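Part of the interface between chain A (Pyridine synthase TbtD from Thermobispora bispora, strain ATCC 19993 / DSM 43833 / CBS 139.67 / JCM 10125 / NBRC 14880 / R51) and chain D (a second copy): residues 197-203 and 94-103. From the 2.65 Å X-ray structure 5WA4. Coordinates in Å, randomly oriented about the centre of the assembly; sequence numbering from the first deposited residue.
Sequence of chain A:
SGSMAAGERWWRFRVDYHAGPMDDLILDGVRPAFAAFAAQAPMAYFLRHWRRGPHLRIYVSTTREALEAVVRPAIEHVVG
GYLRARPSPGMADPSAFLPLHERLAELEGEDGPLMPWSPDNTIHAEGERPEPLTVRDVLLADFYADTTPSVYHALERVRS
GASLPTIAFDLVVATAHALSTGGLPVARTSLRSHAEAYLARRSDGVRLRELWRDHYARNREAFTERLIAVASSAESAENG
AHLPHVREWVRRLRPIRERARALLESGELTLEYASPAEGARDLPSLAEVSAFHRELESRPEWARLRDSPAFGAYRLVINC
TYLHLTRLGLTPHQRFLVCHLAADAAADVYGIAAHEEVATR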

# COMPACT_ATOMS: atom_id res chain seq x y z
N ALA A 197 -15.03 8.86 -10.84
CA ALA A 197 -14.83 8.07 -9.62
C ALA A 197 -15.84 6.91 -9.51
O ALA A 197 -15.56 5.86 -8.94
N TYR A 198 -17.00 7.08 -10.12
CA TYR A 198 -18.06 6.11 -9.99
C TYR A 198 -18.02 5.12 -11.14
O TYR A 198 -18.22 3.91 -10.94
N LEU A 199 -17.79 5.63 -12.35
CA LEU A 199 -17.56 4.77 -13.51
C LEU A 199 -16.39 3.81 -13.24
O LEU A 199 -16.47 2.62 -13.59
N ALA A 200 -15.34 4.32 -12.58
CA ALA A 200 -14.14 3.56 -12.25
C ALA A 200 -14.46 2.41 -11.33
O ALA A 200 -14.09 1.26 -11.60
N ARG A 201 -15.15 2.74 -10.24
CA ARG A 201 -15.42 1.84 -9.12
C ARG A 201 -16.52 0.85 -9.54
O ARG A 201 -17.17 0.22 -8.73
N ARG A 202 -16.69 0.65 -10.83
CA ARG A 202 -17.83 -0.11 -11.26
C ARG A 202 -17.55 -1.09 -12.41
O ARG A 202 -17.34 -0.69 -13.56
N SER A 203 -17.62 -2.39 -12.07
CA SER A 203 -17.21 -3.52 -12.92
C SER A 203 -17.70 -3.48 -14.36
O SER A 203 -17.22 -4.24 -15.19
N PRO D 94 -30.91 -0.62 -7.97
CA PRO D 94 -29.92 -1.71 -7.94
C PRO D 94 -28.47 -1.24 -7.68
O PRO D 94 -27.69 -2.00 -7.12
N SER D 95 -28.12 -0.01 -8.05
CA SER D 95 -26.75 0.47 -7.86
C SER D 95 -26.46 0.83 -6.43
O SER D 95 -25.30 0.97 -6.03
N ALA D 96 -27.53 1.00 -5.65
CA ALA D 96 -27.41 1.27 -4.23
C ALA D 96 -26.73 0.11 -3.53
O ALA D 96 -26.08 0.27 -2.52
N PHE D 97 -26.91 -1.08 -4.08
CA PHE D 97 -26.32 -2.27 -3.48
C PHE D 97 -24.82 -2.47 -3.81
O PHE D 97 -24.22 -3.42 -3.29
N LEU D 98 -24.21 -1.59 -4.62
CA LEU D 98 -22.80 -1.76 -4.98
C LEU D 98 -21.85 -1.84 -3.78
O LEU D 98 -21.02 -2.74 -3.76
N PRO D 99 -21.94 -0.91 -2.79
CA PRO D 99 -21.05 -1.05 -1.63
C PRO D 99 -21.18 -2.39 -0.91
O PRO D 99 -20.24 -2.81 -0.20
N LEU D 100 -22.32 -3.06 -1.07
CA LEU D 100 -22.46 -4.39 -0.53
C LEU D 100 -21.90 -5.38 -1.53
O LEU D 100 -21.18 -6.29 -1.14
N HIS D 101 -22.18 -5.26 -2.83
CA HIS D 101 -21.85 -6.45 -3.56
C HIS D 101 -20.39 -6.44 -4.00
O HIS D 101 -19.87 -7.47 -4.43
N GLU D 102 -19.73 -5.29 -3.87
CA GLU D 102 -18.31 -5.24 -4.13
C GLU D 102 -17.57 -5.78 -2.93
O GLU D 102 -16.69 -6.62 -3.09
N ARG D 103 -17.91 -5.34 -1.72
CA ARG D 103 -17.27 -5.91 -0.55
C ARG D 103 -17.57 -7.39 -0.40
O ARG D 103 -16.89 -8.10 0.34

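Which side chains point into the contact? On chain D, Ser D95, Leu D98 and Glu D102 send their CA-to-CB bonds toward chain A. Leu D98 and Glu D102 lie four residues apart on the helix, joined by the backbone hydrogen bond from Glu D102 N to Leu D98 O (2.9 Å), so they share one side of it. Phe D97, Leu D100 and His D101 stay out of reach. Chain A works differently: Tyr A198, Arg A201 and Arg A202 all leave the backbone sideways, and it is their length that brings their ends to the partner. Together the two stretches bury 307 Å², both sides summed.

How does Leu D98 fit among these long side chains? Its chi1 of m and chi2 of t are a common leucine pair on a helix, and here they carry CD1 to the tyrosine and to one arginine. Leu D98 CD1 lies 3.8 Å from Arg A202 CD and is also near the guanidinium, with Arg A202 NH1 4.1 Å away; it is 4.2 Å from Tyr A198 CE1, an apolar approach oblique to the ring. The remaining arginine reaches Leu D98 nearer its backbone, with Arg A201 NH2 4.3 Å from Leu D98 CB.

Why do Tyr A198 and Arg A202 run out together? Both have chi1 in t, and Arg A202 keeps chi2 and chi3 in t as well, with chi4 at 169°, so its chain is nearly fully extended and ends beside the phenol. There Arg A202 NH1 donates a weak hydrogen bond to Tyr A198 OH at 2.5 Å, its N-H...O angle of 119° being far from straight. The pair then meets Ser D95: its CB is 3.7 Å from Tyr A198 OH and also 3.7 Å from Arg A202 NH1. These are packing contacts with carbon; Ser D95, with chi1 in p, has its OG hydrogen-bonded to a residue just outside the stretches.

What shapes Arg A201 and its partner Glu D102? Arg A201 is the first residue past its helix to leave helical phi/psi. Its chi1 of 144° falls between wells, but chi2 and chi3 are t, so the chain extends before chi4 of 85° turns the guanidinium. Arg A201 NH2 comes 3.4 Å from Pro D99 CD, which sits at the guanidinium edge, while Glu D102 OE1 lies over one face. The salt bridge from Arg A201 NH1 to Glu D102 OE1 is long, 3.8 Å, and the oxygen is well out of the guanidinium plane: no N-H points at it, and only the charges attract. Glu D102, m at chi1 and t at chi2, extends far enough for both carboxylate oxygens to approach this residue. Glu D102 OE2 stands 2.6 Å from Arg A201 O, and the geometry leaves the nature of this contact open.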

# COMPACT_ATOMS: atom_id res chain seq x y z
CB ALA A 197 -14.92 8.95 -8.40
CB TYR A 198 -19.43 6.83 -9.92
CG TYR A 198 -20.63 5.95 -10.13
CD1 TYR A 198 -21.09 5.12 -9.12
CD2 TYR A 198 -21.33 5.99 -11.33
CE1 TYR A 198 -22.22 4.32 -9.30
CE2 TYR A 198 -22.46 5.20 -11.52
CZ TYR A 198 -22.90 4.36 -10.50
OH TYR A 198 -24.03 3.57 -10.69
CB LEU A 199 -17.31 5.63 -14.74
CG LEU A 199 -18.58 6.37 -15.14
CD1 LEU A 199 -18.32 7.47 -16.14
CD2 LEU A 199 -19.57 5.38 -15.72
CB ALA A 200 -13.10 4.44 -11.59
CB ARG A 201 -15.79 2.68 -7.87
CG ARG A 201 -16.85 2.15 -6.89
CD ARG A 201 -17.53 3.28 -6.14
NE ARG A 201 -18.72 2.86 -5.40
CZ ARG A 201 -18.71 2.35 -4.16
NH1 ARG A 201 -17.57 2.17 -3.51
NH2 ARG A 201 -19.86 2.03 -3.59
CB ARG A 202 -18.94 0.87 -11.63
CG ARG A 202 -20.15 0.19 -12.16
CD ARG A 202 -21.42 0.93 -11.86
NE ARG A 202 -22.43 0.26 -12.65
CZ ARG A 202 -23.74 0.43 -12.55
NH1 ARG A 202 -24.25 1.27 -11.65
NH2 ARG A 202 -24.53 -0.27 -13.35
CB SER A 203 -17.67 -4.85 -12.30
OG SER A 203 -16.91 -5.22 -11.16
CB PRO D 94 -30.05 -2.32 -9.33
CG PRO D 94 -31.49 -2.07 -9.70
CD PRO D 94 -31.83 -0.74 -9.12
CB SER D 95 -26.47 1.67 -8.74
OG SER D 95 -27.56 2.55 -8.66
CB ALA D 96 -28.76 1.52 -3.63
CB PHE D 97 -27.13 -3.50 -3.88
CG PHE D 97 -28.48 -3.55 -3.21
CD1 PHE D 97 -29.55 -2.85 -3.73
CD2 PHE D 97 -28.65 -4.25 -2.04
CE1 PHE D 97 -30.80 -2.89 -3.11
CE2 PHE D 97 -29.90 -4.29 -1.40
CZ PHE D 97 -30.96 -3.60 -1.92
CB LEU D 98 -22.35 -0.65 -5.92
CG LEU D 98 -22.92 -0.68 -7.34
CD1 LEU D 98 -22.14 0.30 -8.21
CD2 LEU D 98 -22.95 -2.09 -7.95
CB PRO D 99 -21.50 0.09 -0.68
CG PRO D 99 -22.78 0.60 -1.26
CD PRO D 99 -22.71 0.34 -2.73
CB LEU D 100 -23.91 -4.73 -0.17
CG LEU D 100 -24.11 -6.10 0.49
CD1 LEU D 100 -23.44 -6.15 1.85
CD2 LEU D 100 -25.60 -6.46 0.62
CB HIS D 101 -22.68 -6.72 -4.81
CG HIS D 101 -24.17 -6.68 -4.62
ND1 HIS D 101 -24.87 -7.79 -4.20
CD2 HIS D 101 -25.08 -5.91 -5.24
CE1 HIS D 101 -26.15 -7.55 -4.29
NE2 HIS D 101 -26.33 -6.43 -4.95
CB GLU D 102 -17.89 -3.82 -4.45
CG GLU D 102 -18.55 -3.34 -5.73
CD GLU D 102 -18.10 -1.96 -6.15
OE1 GLU D 102 -17.56 -1.17 -5.31
OE2 GLU D 102 -18.31 -1.68 -7.35
CB ARG D 103 -17.67 -5.19 0.74
CG ARG D 103 -16.73 -5.53 1.91
CD ARG D 103 -15.33 -4.94 1.67
NE ARG D 103 -14.25 -5.70 2.29
CZ ARG D 103 -13.98 -5.71 3.59
NH1 ARG D 103 -14.73 -5.00 4.44
NH2 ARG D 103 -12.96 -6.43 4.05